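Lipase (Pelosinus fermentans, PDB 5AH0) probably hydrolyses ester bonds in lipids, and also degrades the synthetic polyester poly(butylene adipate-co-terephthalate). Local coordinates at residues Y4-V9 and H109-S114; T69-H74 and S83-T88; L123-K128 and Q249-Q254; S261-A266 and I321-P326. All coordinates share one frame; numbering follows the deposited sequence.

Interaction 1: residues Y4-V9 and H109-S114; sequences YPIVLV and HLVAHS
Leu8 and Val111 lie side by side on one face of two adjacent parallel strands, with Leu8 CD2 set 3.8 Å from Val111 CB. Ile6 joins them on that face, its CG2 meeting Val111 CG2, the branch anti to the carbonyl carbon, at 3.9 Å. The other face carries Val7, Val9, Leu110 and Ala112. Here the CD2 branch of Leu110 reaches Val7 CG1 at 3.8 Å and also touches Val9 CG2. Between the two layers, five backbone hydrogen bonds run in parallel pattern, from His109 N to Pro5 O (2.9 Å, 177° at the hydrogen) as far as His113 N to Val9 O (3.2 Å). At the polar end Tyr4 turns its ring edge toward the face of the His109 imidazole in an offset edge-to-face pair, the planes 62° apart. His109 ND1 and NE2 hydrogen-bond Ser155 and Asn2 respectively, which fixes the rotation of the ring. After His113 the chain turns sharply, and Ser114, with a positive phi of 56°, hydrogen-bonds His357 through OG, consistent with the nucleophile elbow of an alpha/beta-hydrolase. Strand 43-46 flanks segment 4-9 and strand 153-159 flanks segment 109-114, while helix 370-380 covers the Ile6-Val111 face and helix 116-129 the Val9-Leu110 face.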
loop_
_atom_site.group_PDB
_atom_site.type_symbol
_atom_site.label_atom_id
_atom_site.label_comp_id
_atom_site.label_asym_id
_atom_site.label_seq_id
_atom_site.Cartn_x
_atom_site.Cartn_y
_atom_site.Cartn_z
ATOM N N TYR A 4 -10.073 2.476 -19.104
ATOM C CA TYR A 4 -8.821 2.611 -18.381
ATOM C C TYR A 4 -8.450 1.296 -17.700
ATOM O O TYR A 4 -9.310 0.614 -17.111
ATOM C CB TYR A 4 -8.917 3.719 -17.339
ATOM C CG TYR A 4 -9.333 5.056 -17.892
ATOM C CD1 TYR A 4 -8.779 5.556 -19.080
ATOM C CD2 TYR A 4 -10.276 5.830 -17.224
ATOM C CE1 TYR A 4 -9.168 6.799 -19.583
ATOM C CE2 TYR A 4 -10.666 7.064 -17.717
ATOM C CZ TYR A 4 -10.114 7.546 -18.894
ATOM O OH TYR A 4 -10.523 8.774 -19.356
ATOM N N PRO A 5 -7.165 0.937 -17.770
ATOM C CA PRO A 5 -6.710 -0.269 -17.088
ATOM C C PRO A 5 -6.649 -0.081 -15.581
ATOM O O PRO A 5 -6.705 1.051 -15.082
ATOM C CB PRO A 5 -5.313 -0.494 -17.665
ATOM C CG PRO A 5 -4.870 0.857 -18.125
ATOM C CD PRO A 5 -6.109 1.555 -18.589
ATOM N N ILE A 6 -6.534 -1.203 -14.874
ATOM C CA ILE A 6 -6.377 -1.213 -13.431
ATOM C C ILE A 6 -4.927 -1.513 -13.056
ATOM O O ILE A 6 -4.330 -2.443 -13.597
ATOM C CB ILE A 6 -7.283 -2.261 -12.788
ATOM C CG1 ILE A 6 -8.739 -1.807 -12.837
ATOM C CG2 ILE A 6 -6.843 -2.527 -11.375
ATOM C CD1 ILE A 6 -9.737 -2.898 -12.459
ATOM N N VAL A 7 -4.362 -0.720 -12.146
ATOM C CA VAL A 7 -3.032 -0.999 -11.617
ATOM C C VAL A 7 -3.134 -1.344 -10.143
ATOM O O VAL A 7 -3.626 -0.548 -9.344
ATOM C CB VAL A 7 -2.062 0.200 -11.824
ATOM C CG1 VAL A 7 -0.838 0.074 -10.928
ATOM C CG2 VAL A 7 -1.641 0.273 -13.264
ATOM N N LEU A 8 -2.655 -2.530 -9.784
ATOM C CA LEU A 8 -2.818 -3.043 -8.428
ATOM C C LEU A 8 -1.603 -2.722 -7.584
ATOM O O LEU A 8 -0.468 -2.939 -8.010
ATOM C CB LEU A 8 -3.066 -4.547 -8.458
ATOM C CG LEU A 8 -4.404 -4.991 -9.046
ATOM C CD1 LEU A 8 -4.358 -6.475 -9.345
ATOM C CD2 LEU A 8 -5.550 -4.680 -8.092
ATOM N N VAL A 9 -1.843 -2.189 -6.390
ATOM C CA VAL A 9 -0.766 -1.675 -5.552
ATOM C C VAL A 9 -0.824 -2.269 -4.149
ATOM O O VAL A 9 -1.673 -1.879 -3.335
ATOM C CB VAL A 9 -0.815 -0.129 -5.474
ATOM C CG1 VAL A 9 0.387 0.420 -4.696
ATOM C CG2 VAL A 9 -0.856 0.479 -6.872
ATOM N N HIS A 109 -6.978 3.338 -13.343
ATOM C CA HIS A 109 -7.592 3.190 -12.023
ATOM C C HIS A 109 -6.576 2.605 -11.059
ATOM O O HIS A 109 -6.012 1.544 -11.332
ATOM C CB HIS A 109 -8.801 2.257 -12.047
ATOM C CG HIS A 109 -9.857 2.632 -13.033
ATOM N ND1 HIS A 109 -10.693 3.712 -12.853
ATOM C CD2 HIS A 109 -10.241 2.044 -14.191
ATOM C CE1 HIS A 109 -11.534 3.786 -13.870
ATOM N NE2 HIS A 109 -11.281 2.785 -14.695
ATOM N N LEU A 110 -6.364 3.257 -9.924
ATOM C CA LEU A 110 -5.498 2.682 -8.903
ATOM C C LEU A 110 -6.327 1.930 -7.870
ATOM O O LEU A 110 -7.213 2.499 -7.230
ATOM C CB LEU A 110 -4.638 3.762 -8.242
ATOM C CG LEU A 110 -3.540 4.200 -9.210
ATOM C CD1 LEU A 110 -2.918 5.553 -8.849
ATOM C CD2 LEU A 110 -2.479 3.097 -9.321
ATOM N N VAL A 111 -6.056 0.636 -7.740
ATOM C CA VAL A 111 -6.672 -0.180 -6.699
ATOM C C VAL A 111 -5.575 -0.612 -5.741
ATOM O O VAL A 111 -4.593 -1.259 -6.138
ATOM C CB VAL A 111 -7.407 -1.420 -7.273
ATOM C CG1 VAL A 111 -7.947 -2.277 -6.165
ATOM C CG2 VAL A 111 -8.537 -0.992 -8.228
ATOM N N ALA A 112 -5.735 -0.222 -4.484
ATOM C CA ALA A 112 -4.693 -0.395 -3.500
ATOM C C ALA A 112 -5.224 -1.064 -2.248
ATOM O O ALA A 112 -6.376 -0.874 -1.865
ATOM C CB ALA A 112 -4.078 0.938 -3.151
ATOM N N HIS A 113 -4.353 -1.836 -1.618
ATOM C CA HIS A 113 -4.641 -2.515 -0.375
ATOM C C HIS A 113 -3.669 -2.014 0.672
ATOM O O HIS A 113 -2.499 -1.762 0.375
ATOM C CB HIS A 113 -4.512 -4.029 -0.558
ATOM C CG HIS A 113 -4.680 -4.821 0.702
ATOM N ND1 HIS A 113 -3.635 -5.489 1.303
ATOM C CD2 HIS A 113 -5.773 -5.089 1.451
ATOM C CE1 HIS A 113 -4.075 -6.128 2.374
ATOM N NE2 HIS A 113 -5.368 -5.891 2.495
ATOM N N SER A 114 -4.165 -1.864 1.892
ATOM C CA SER A 114 -3.321 -1.528 3.028
ATOM C C SER A 114 -2.534 -0.242 2.763
ATOM O O SER A 114 -3.098 0.726 2.250
ATOM C CB SER A 114 -2.401 -2.711 3.344
ATOM O OG SER A 114 -1.569 -2.430 4.441
#

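Interaction 2: residues T69-H74 and S83-T88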
loop_
_atom_site.group_PDB
_atom_site.type_symbol
_atom_site.label_atom_id
_atom_site.label_comp_id
_atom_site.label_asym_id
_atom_site.label_seq_id
_atom_site.Cartn_x
_atom_site.Cartn_y
_atom_site.Cartn_z
ATOM N N THR A 69 13.832 4.904 -14.722
ATOM C CA THR A 69 14.631 4.674 -13.525
ATOM C C THR A 69 14.024 5.465 -12.373
ATOM O O THR A 69 13.608 6.613 -12.548
ATOM C CB THR A 69 16.106 5.080 -13.734
ATOM O OG1 THR A 69 16.639 4.371 -14.856
ATOM C CG2 THR A 69 16.945 4.764 -12.504
ATOM N N VAL A 70 13.971 4.838 -11.200
ATOM C CA VAL A 70 13.401 5.456 -10.012
ATOM C C VAL A 70 14.181 6.694 -9.559
ATOM O O VAL A 70 15.399 6.649 -9.379
ATOM C CB VAL A 70 13.333 4.456 -8.842
ATOM C CG1 VAL A 70 12.760 5.130 -7.612
ATOM C CG2 VAL A 70 12.497 3.245 -9.231
ATOM N N ASP A 71 13.467 7.803 -9.405
ATOM C CA ASP A 71 14.060 9.034 -8.909
ATOM C C ASP A 71 13.376 9.464 -7.615
ATOM O O ASP A 71 12.285 10.022 -7.644
ATOM C CB ASP A 71 13.945 10.143 -9.962
ATOM C CG ASP A 71 14.815 11.356 -9.648
ATOM O OD1 ASP A 71 14.385 12.206 -8.840
ATOM O OD2 ASP A 71 15.911 11.477 -10.243
ATOM N N TYR A 72 14.016 9.223 -6.478
ATOM C CA TYR A 72 13.433 9.637 -5.210
ATOM C C TYR A 72 13.484 11.156 -5.049
ATOM O O TYR A 72 12.804 11.719 -4.187
ATOM C CB TYR A 72 14.144 8.947 -4.047
ATOM C CG TYR A 72 14.036 7.443 -4.112
ATOM C CD1 TYR A 72 12.820 6.803 -3.873
ATOM C CD2 TYR A 72 15.139 6.663 -4.441
ATOM C CE1 TYR A 72 12.709 5.428 -3.947
ATOM C CE2 TYR A 72 15.040 5.286 -4.514
ATOM C CZ TYR A 72 13.822 4.675 -4.265
ATOM O OH TYR A 72 13.725 3.308 -4.343
ATOM N N GLY A 73 14.288 11.814 -5.884
ATOM C CA GLY A 73 14.353 13.265 -5.905
ATOM C C GLY A 73 15.675 13.823 -5.420
ATOM O O GLY A 73 16.302 13.257 -4.527
ATOM N N HIS A 74 16.100 14.943 -6.001
ATOM C CA HIS A 74 17.372 15.548 -5.627
ATOM C C HIS A 74 17.368 16.023 -4.168
ATOM O O HIS A 74 18.257 15.667 -3.384
ATOM C CB HIS A 74 17.702 16.711 -6.563
ATOM C CG HIS A 74 19.059 17.295 -6.331
ATOM N ND1 HIS A 74 20.208 16.533 -6.349
ATOM C CD2 HIS A 74 19.454 18.565 -6.075
ATOM C CE1 HIS A 74 21.251 17.309 -6.113
ATOM N NE2 HIS A 74 20.821 18.547 -5.946
ATOM N N SER A 83 20.262 6.999 -1.728
ATOM C CA SER A 83 20.755 7.038 -3.088
ATOM C C SER A 83 19.627 7.731 -3.820
ATOM O O SER A 83 18.468 7.367 -3.631
ATOM C CB SER A 83 21.010 5.647 -3.667
ATOM O OG SER A 83 21.799 4.854 -2.804
ATOM N N ARG A 84 19.930 8.757 -4.607
ATOM C CA ARG A 84 18.876 9.484 -5.309
ATOM C C ARG A 84 18.129 8.586 -6.289
ATOM O O ARG A 84 16.907 8.643 -6.400
ATOM C CB ARG A 84 19.443 10.694 -6.057
ATOM C CG ARG A 84 18.367 11.479 -6.789
ATOM C CD ARG A 84 18.914 12.411 -7.847
ATOM N NE ARG A 84 17.840 12.889 -8.710
ATOM C CZ ARG A 84 17.915 13.969 -9.479
ATOM N NH1 ARG A 84 19.015 14.711 -9.487
ATOM N NH2 ARG A 84 16.877 14.317 -10.227
ATOM N N TYR A 85 18.887 7.761 -7.002
ATOM C CA TYR A 85 18.336 6.945 -8.071
ATOM C C TYR A 85 18.154 5.501 -7.625
ATOM O O TYR A 85 19.023 4.936 -6.959
ATOM C CB TYR A 85 19.236 7.008 -9.307
ATOM C CG TYR A 85 19.205 8.336 -10.040
ATOM C CD1 TYR A 85 18.159 8.649 -10.904
ATOM C CD2 TYR A 85 20.233 9.270 -9.887
ATOM C CE1 TYR A 85 18.128 9.856 -11.590
ATOM C CE2 TYR A 85 20.208 10.481 -10.566
ATOM C CZ TYR A 85 19.154 10.767 -11.415
ATOM O OH TYR A 85 19.113 11.960 -12.097
ATOM N N GLY A 86 17.017 4.913 -7.994
ATOM C CA GLY A 86 16.704 3.539 -7.642
ATOM C C GLY A 86 16.885 2.565 -8.793
ATOM O O GLY A 86 17.850 2.646 -9.553
ATOM N N ARG A 87 15.944 1.635 -8.921
ATOM C CA ARG A 87 16.011 0.611 -9.959
ATOM C C ARG A 87 15.448 1.137 -11.261
ATOM O O ARG A 87 14.882 2.232 -11.309
ATOM C CB ARG A 87 15.247 -0.639 -9.534
ATOM C CG ARG A 87 15.728 -1.241 -8.244
ATOM C CD ARG A 87 14.947 -2.506 -7.891
ATOM N NE ARG A 87 15.421 -3.047 -6.620
ATOM C CZ ARG A 87 14.977 -4.160 -6.043
ATOM N NH1 ARG A 87 14.013 -4.886 -6.607
ATOM N NH2 ARG A 87 15.508 -4.542 -4.887
ATOM N N THR A 88 15.596 0.350 -12.319
ATOM C CA THR A 88 15.043 0.732 -13.608
ATOM C C THR A 88 14.004 -0.303 -14.071
ATOM O O THR A 88 14.219 -1.512 -13.962
ATOM C CB THR A 88 16.153 0.888 -14.680
ATOM O OG1 THR A 88 16.412 -0.380 -15.295
ATOM C CG2 THR A 88 17.446 1.428 -14.061
#
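Ser83 enters the contact through its carbonyl, with Ser83 O 3.5 Å from Tyr72 CD2. Arg84 follows with the main polar grip: its chain runs extended from CG to NE, and NE donates to Asp71 OD2 at 2.8 Å in a salt bridge, with a weak second bond from NH2 to the same oxygen. Both bonds fall on OD2, and the carboxylate and guanidinium planes stand 83° apart, so the pairing is neither flat nor two-oxygen. His74 CB lies over one face of the guanidinium and the Tyr85 hydroxyl over the opposite one. An alanine in place of Arg84 would probably leave the buried Asp71 carboxylate without its charge partner and open a gap between His74 and Tyr85. The backbone of Arg84 contributes too, its O accepting from Tyr72 N at 2.9 Å. Tyr85 CE1 comes 3.1 Å from Asp71 OD2. Gly86 N bonds to Val70 O at 2.7 Å, and a side chain at Gly86 would collide with Val70 CB and crowd Tyr72 OH. Arg87 O takes Val70 N at 2.8 Å, while its guanidinium goes to Asp199 and Asp203. Thr88 lies alongside Thr69 in a non-hydrogen-bonded pair; Asp71 with Tyr85 is another, and the one-residue shift between them is a beta bulge. This two-stranded antiparallel sheet borders the zinc site of Asp56, His76, His82 and Asp233: the Tyr72 side chain, bonded to Glu60, comes within about 5 Å of the metal, an arrangement resembling the zinc-binding lipases of Geobacillus.

Interaction 3: residues L123-K128 and Q249-Q254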
loop_
_atom_site.group_PDB
_atom_site.type_symbol
_atom_site.label_atom_id
_atom_site.label_comp_id
_atom_site.label_asym_id
_atom_site.label_seq_id
_atom_site.Cartn_x
_atom_site.Cartn_y
_atom_site.Cartn_z
ATOM N N LEU A 123 1.003 9.406 -4.818
ATOM C CA LEU A 123 1.306 9.418 -6.239
ATOM C C LEU A 123 0.504 10.488 -6.972
ATOM O O LEU A 123 1.070 11.247 -7.752
ATOM C CB LEU A 123 1.042 8.052 -6.864
ATOM C CG LEU A 123 1.193 8.040 -8.382
ATOM C CD1 LEU A 123 2.642 8.290 -8.763
ATOM C CD2 LEU A 123 0.695 6.723 -8.960
ATOM N N VAL A 124 -0.806 10.552 -6.730
ATOM C CA VAL A 124 -1.645 11.489 -7.484
ATOM C C VAL A 124 -1.361 12.928 -7.052
ATOM O O VAL A 124 -1.504 13.863 -7.852
ATOM C CB VAL A 124 -3.164 11.188 -7.338
ATOM C CG1 VAL A 124 -3.486 9.764 -7.798
ATOM C CG2 VAL A 124 -3.638 11.424 -5.916
ATOM N N GLN A 125 -0.931 13.097 -5.803
ATOM C CA GLN A 125 -0.562 14.422 -5.308
ATOM C C GLN A 125 0.648 14.948 -6.075
ATOM O O GLN A 125 0.716 16.127 -6.418
ATOM C CB GLN A 125 -0.268 14.395 -3.811
ATOM C CG GLN A 125 -0.145 15.790 -3.210
ATOM C CD GLN A 125 -1.481 16.507 -3.094
ATOM O OE1 GLN A 125 -2.525 15.883 -2.892
ATOM N NE2 GLN A 125 -1.460 17.823 -3.270
ATOM N N LEU A 126 1.598 14.058 -6.339
ATOM C CA LEU A 126 2.801 14.398 -7.077
ATOM C C LEU A 126 2.498 14.556 -8.567
ATOM O O LEU A 126 3.055 15.439 -9.232
ATOM C CB LEU A 126 3.869 13.331 -6.850
ATOM C CG LEU A 126 4.437 13.387 -5.427
ATOM C CD1 LEU A 126 5.490 12.312 -5.190
ATOM C CD2 LEU A 126 4.998 14.775 -5.137
ATOM N N LEU A 127 1.600 13.719 -9.082
ATOM C CA LEU A 127 1.166 13.830 -10.473
ATOM C C LEU A 127 0.603 15.209 -10.780
ATOM O O LEU A 127 0.992 15.863 -11.757
ATOM C CB LEU A 127 0.110 12.775 -10.802
ATOM C CG LEU A 127 0.627 11.351 -10.902
ATOM C CD1 LEU A 127 -0.492 10.426 -11.312
ATOM C CD2 LEU A 127 1.758 11.308 -11.915
ATOM N N LYS A 128 -0.306 15.647 -9.920
ATOM C CA LYS A 128 -1.041 16.874 -10.149
ATOM C C LYS A 128 -0.196 18.111 -9.938
ATOM O O LYS A 128 -0.273 19.060 -10.716
ATOM C CB LYS A 128 -2.259 16.933 -9.230
ATOM C CG LYS A 128 -3.427 16.102 -9.684
ATOM C CD LYS A 128 -3.905 16.627 -11.020
ATOM C CE LYS A 128 -5.298 16.156 -11.320
ATOM N NZ LYS A 128 -6.204 16.537 -10.193
ATOM N N GLN A 249 -1.736 16.252 5.895
ATOM C CA GLN A 249 -1.716 17.701 5.787
ATOM C C GLN A 249 -1.513 18.161 4.356
ATOM O O GLN A 249 -2.048 19.190 3.952
ATOM C CB GLN A 249 -0.631 18.293 6.681
ATOM C CG GLN A 249 -1.117 18.651 8.077
ATOM C CD GLN A 249 -0.006 19.191 8.957
ATOM O OE1 GLN A 249 1.109 18.665 8.956
ATOM N NE2 GLN A 249 -0.305 20.244 9.719
ATOM N N TRP A 250 -0.739 17.400 3.586
ATOM C CA TRP A 250 -0.349 17.844 2.250
ATOM C C TRP A 250 -0.777 16.904 1.114
ATOM O O TRP A 250 -0.632 17.245 -0.065
ATOM C CB TRP A 250 1.165 18.057 2.200
ATOM C CG TRP A 250 1.962 16.790 2.191
ATOM C CD1 TRP A 250 2.319 16.038 3.269
ATOM C CD2 TRP A 250 2.515 16.140 1.042
ATOM N NE1 TRP A 250 3.055 14.950 2.862
ATOM C CE2 TRP A 250 3.189 14.988 1.499
ATOM C CE3 TRP A 250 2.504 16.418 -0.330
ATOM C CZ2 TRP A 250 3.847 14.112 0.631
ATOM C CZ3 TRP A 250 3.157 15.546 -1.193
ATOM C CH2 TRP A 250 3.821 14.406 -0.708
ATOM N N VAL A 251 -1.297 15.727 1.458
ATOM C CA VAL A 251 -1.849 14.827 0.442
ATOM C C VAL A 251 -3.373 14.883 0.483
ATOM O O VAL A 251 -4.012 14.279 1.350
ATOM C CB VAL A 251 -1.365 13.383 0.626
ATOM C CG1 VAL A 251 -1.981 12.481 -0.425
ATOM C CG2 VAL A 251 0.149 13.326 0.542
ATOM N N LYS A 252 -3.945 15.626 -0.456
ATOM C CA LYS A 252 -5.354 15.983 -0.404
ATOM C C LYS A 252 -6.132 15.326 -1.526
ATOM O O LYS A 252 -5.561 14.934 -2.543
ATOM C CB LYS A 252 -5.526 17.505 -0.479
ATOM C CG LYS A 252 -4.730 18.305 0.546
ATOM C CD LYS A 252 -4.784 19.787 0.193
ATOM C CE LYS A 252 -4.017 20.667 1.175
ATOM N NZ LYS A 252 -4.887 21.099 2.301
ATOM N N ALA A 253 -7.442 15.218 -1.341
ATOM C CA ALA A 253 -8.289 14.599 -2.347
ATOM C C ALA A 253 -8.342 15.496 -3.572
ATOM O O ALA A 253 -8.715 16.661 -3.468
ATOM C CB ALA A 253 -9.684 14.347 -1.799
ATOM N N GLN A 254 -7.942 14.958 -4.721
ATOM C CA GLN A 254 -7.987 15.714 -5.971
ATOM C C GLN A 254 -9.406 15.822 -6.507
ATOM O O GLN A 254 -10.254 14.976 -6.232
ATOM C CB GLN A 254 -7.061 15.079 -7.006
ATOM C CG GLN A 254 -5.669 14.827 -6.452
ATOM C CD GLN A 254 -4.909 16.120 -6.188
ATOM O OE1 GLN A 254 -5.217 17.165 -6.766
ATOM N NE2 GLN A 254 -3.937 16.061 -5.285
#
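Gln125 reaches from its helix to the backbone of Lys252, where Gln125 OE1 accepts from Lys252 N at 2.8 Å. The bond is fairly straight at the hydrogen, but the donor stands above the carbonyl plane and not on a lone pair. A bend at chi2 (73°) folds the amide over the Trp250 carbonyl, leaving Gln125 CD 3.2 Å from Trp250 O. Gln125 CG, anti to the backbone N (chi1 -169°), lies 3.9 Å from Trp250 CZ3, with amide and ring planes 74° apart. Leu126 CD2 meets the indole at its edge, 4.4 Å from Trp250 CZ3. A leucine in place of Gln125 would probably leave Lys252 N without this acceptor and allow the chain after Trp250 to shift. Gln254 crosses Gln125 at about a right angle and slides past Lys128 in the opposite direction, with Lys128 CG 3.6 Å from Gln254 OE1. Val124 CG2 also packs on Gln254 CG at 4.0 Å. Helix 116-129 is the one that follows strand 108-113 in this alpha/beta-hydrolase fold, and here it receives the chain leaving helix 241-250. One face of the indole is backed by Val251 CG2, placed over its centre, and Trp55 of helix 54-66 also touches Trp250. Further out, Lys128 forms a salt bridge with Asp256, and Gln254 N is held by the Tyr259 hydroxyl.

Interaction 4: residues S261-A266 and I321-P326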
loop_
_atom_site.group_PDB
_atom_site.type_symbol
_atom_site.label_atom_id
_atom_site.label_comp_id
_atom_site.label_asym_id
_atom_site.label_seq_id
_atom_site.Cartn_x
_atom_site.Cartn_y
_atom_site.Cartn_z
ATOM N N SER A 261 -13.337 3.848 -0.808
ATOM C CA SER A 261 -12.635 3.241 0.315
ATOM C C SER A 261 -13.461 2.124 0.946
ATOM O O SER A 261 -14.627 2.315 1.295
ATOM C CB SER A 261 -12.306 4.285 1.369
ATOM O OG SER A 261 -13.485 4.679 2.039
ATOM N N TYR A 262 -12.848 0.956 1.079
ATOM C CA TYR A 262 -13.477 -0.174 1.728
ATOM C C TYR A 262 -12.883 -0.359 3.112
ATOM O O TYR A 262 -11.673 -0.250 3.279
ATOM C CB TYR A 262 -13.294 -1.439 0.891
ATOM C CG TYR A 262 -14.123 -1.456 -0.368
ATOM C CD1 TYR A 262 -13.642 -0.907 -1.547
ATOM C CD2 TYR A 262 -15.395 -2.016 -0.374
ATOM C CE1 TYR A 262 -14.402 -0.913 -2.701
ATOM C CE2 TYR A 262 -16.165 -2.026 -1.524
ATOM C CZ TYR A 262 -15.667 -1.476 -2.684
ATOM O OH TYR A 262 -16.434 -1.491 -3.825
ATOM N N SER A 263 -13.731 -0.626 4.104
ATOM C CA SER A 263 -13.259 -0.817 5.473
ATOM C C SER A 263 -13.418 -2.254 5.929
ATOM O O SER A 263 -14.412 -2.913 5.610
ATOM C CB SER A 263 -14.000 0.112 6.427
ATOM O OG SER A 263 -13.506 1.433 6.307
ATOM N N THR A 264 -12.429 -2.738 6.672
ATOM C CA THR A 264 -12.419 -4.114 7.166
ATOM C C THR A 264 -12.448 -4.173 8.675
ATOM O O THR A 264 -11.979 -3.269 9.358
ATOM C CB THR A 264 -11.179 -4.871 6.705
ATOM O OG1 THR A 264 -10.017 -4.104 7.066
ATOM C CG2 THR A 264 -11.214 -5.074 5.191
ATOM N N CYS A 265 -12.983 -5.265 9.194
ATOM C CA CYS A 265 -13.074 -5.459 10.626
ATOM C C CYS A 265 -13.179 -6.944 10.875
ATOM O O CYS A 265 -13.872 -7.635 10.134
ATOM C CB CYS A 265 -14.283 -4.728 11.224
ATOM S SG CYS A 265 -14.247 -4.701 13.046
ATOM N N ALA A 266 -12.482 -7.440 11.889
ATOM C CA ALA A 266 -12.524 -8.866 12.174
ATOM C C ALA A 266 -12.016 -9.168 13.571
ATOM O O ALA A 266 -11.166 -8.461 14.090
ATOM C CB ALA A 266 -11.706 -9.640 11.135
ATOM N N ILE A 321 -11.330 2.227 12.162
ATOM C CA ILE A 321 -11.712 3.642 12.124
ATOM C C ILE A 321 -10.817 4.441 11.181
ATOM O O ILE A 321 -11.165 5.543 10.768
ATOM C CB ILE A 321 -11.680 4.280 13.544
ATOM C CG1 ILE A 321 -12.378 5.641 13.557
ATOM C CG2 ILE A 321 -10.266 4.401 14.056
ATOM C CD1 ILE A 321 -12.335 6.323 14.920
ATOM N N SER A 322 -9.657 3.894 10.841
ATOM C CA SER A 322 -8.679 4.645 10.070
ATOM C C SER A 322 -8.859 4.502 8.545
ATOM O O SER A 322 -8.154 5.168 7.770
ATOM C CB SER A 322 -7.267 4.212 10.477
ATOM O OG SER A 322 -6.269 4.854 9.699
ATOM N N GLN A 323 -9.808 3.662 8.121
ATOM C CA GLN A 323 -9.835 3.159 6.737
ATOM C C GLN A 323 -10.873 3.793 5.800
ATOM O O GLN A 323 -10.806 3.588 4.594
ATOM C CB GLN A 323 -10.085 1.651 6.729
ATOM C CG GLN A 323 -9.133 0.790 7.563
ATOM C CD GLN A 323 -9.531 -0.671 7.484
ATOM O OE1 GLN A 323 -10.316 -1.048 6.623
ATOM N NE2 GLN A 323 -9.052 -1.485 8.416
ATOM N N ASN A 324 -11.839 4.541 6.322
ATOM C CA ASN A 324 -12.854 5.104 5.431
ATOM C C ASN A 324 -12.315 6.302 4.664
ATOM O O ASN A 324 -12.916 6.749 3.693
ATOM C CB ASN A 324 -14.117 5.505 6.191
ATOM C CG ASN A 324 -13.851 6.500 7.301
ATOM O OD1 ASN A 324 -12.722 6.947 7.510
ATOM N ND2 ASN A 324 -14.908 6.888 7.993
ATOM N N GLY A 325 -11.190 6.840 5.125
ATOM C CA GLY A 325 -10.581 7.986 4.480
ATOM C C GLY A 325 -9.749 8.764 5.474
ATOM O O GLY A 325 -9.893 8.573 6.681
ATOM N N PRO A 326 -8.862 9.638 4.971
ATOM C CA PRO A 326 -8.020 10.450 5.847
ATOM C C PRO A 326 -8.849 11.509 6.546
ATOM O O PRO A 326 -9.500 12.305 5.868
ATOM C CB PRO A 326 -7.013 11.081 4.886
ATOM C CG PRO A 326 -7.698 11.090 3.567
ATOM C CD PRO A 326 -8.605 9.900 3.544
#
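Ser261 begins the contact by donating its hydroxyl to Asn324 O, an OG to O distance of 2.7 Å. With chi1 at 72° the OG sits between the backbone N and the carbonyl carbon, which points it at Asn324 O; the donor stands above the carbonyl plane, not on a lone pair. Tyr262 turns away from segment 321-326 and packs edge-to-face with Trp372. Ser263 then lays its OG alongside the Gln323 stem, 3.5 Å from Gln323 CB. Thr264 carries the main polar clasp, gripped by both ends of the Gln323 amide. Its backbone N gives a hydrogen bond of 2.7 Å to Gln323 OE1, while Gln323 NE2 donates at 3.1 Å to Thr264 OG1, which lies close to the amide plane. The glutamine chain is extended beyond CG, chi2 being 178°, and so spans the distance to the strand. Thr264 OG1 also hydrogen-bonds Asp315, which probably helps to orient it. The loop 321-326 lies along strand 258-265, which is flanked in the parallel sheet by strand 153-159 and by strands 346-348 and 352-353; Asn324 and Pro326 also touch strand 346-348.

In the fold
Interactions 1 and 4 both reach the parallel sheet, yet by different means: interaction 1 joins two of its strands through backbone bonds between apolar layers, whereas interaction 4 ties a loop to a strand with side-chain hydroxyls and an amide. Interaction 3 is also buried and touches interaction 1 where Leu110 packs on Leu123, the strand there leading directly into the helix; its chemistry mixes one hydrogen bond from a backbone N-H to a side-chain amide oxygen with aliphatic and indole packing. Interaction 2 is the partly exposed member, a separate small sheet beside the zinc site that combines backbone bonds with an ion pair. Its centre lies about 32 Å from that of interaction 4, on the opposite side of the fold's centre.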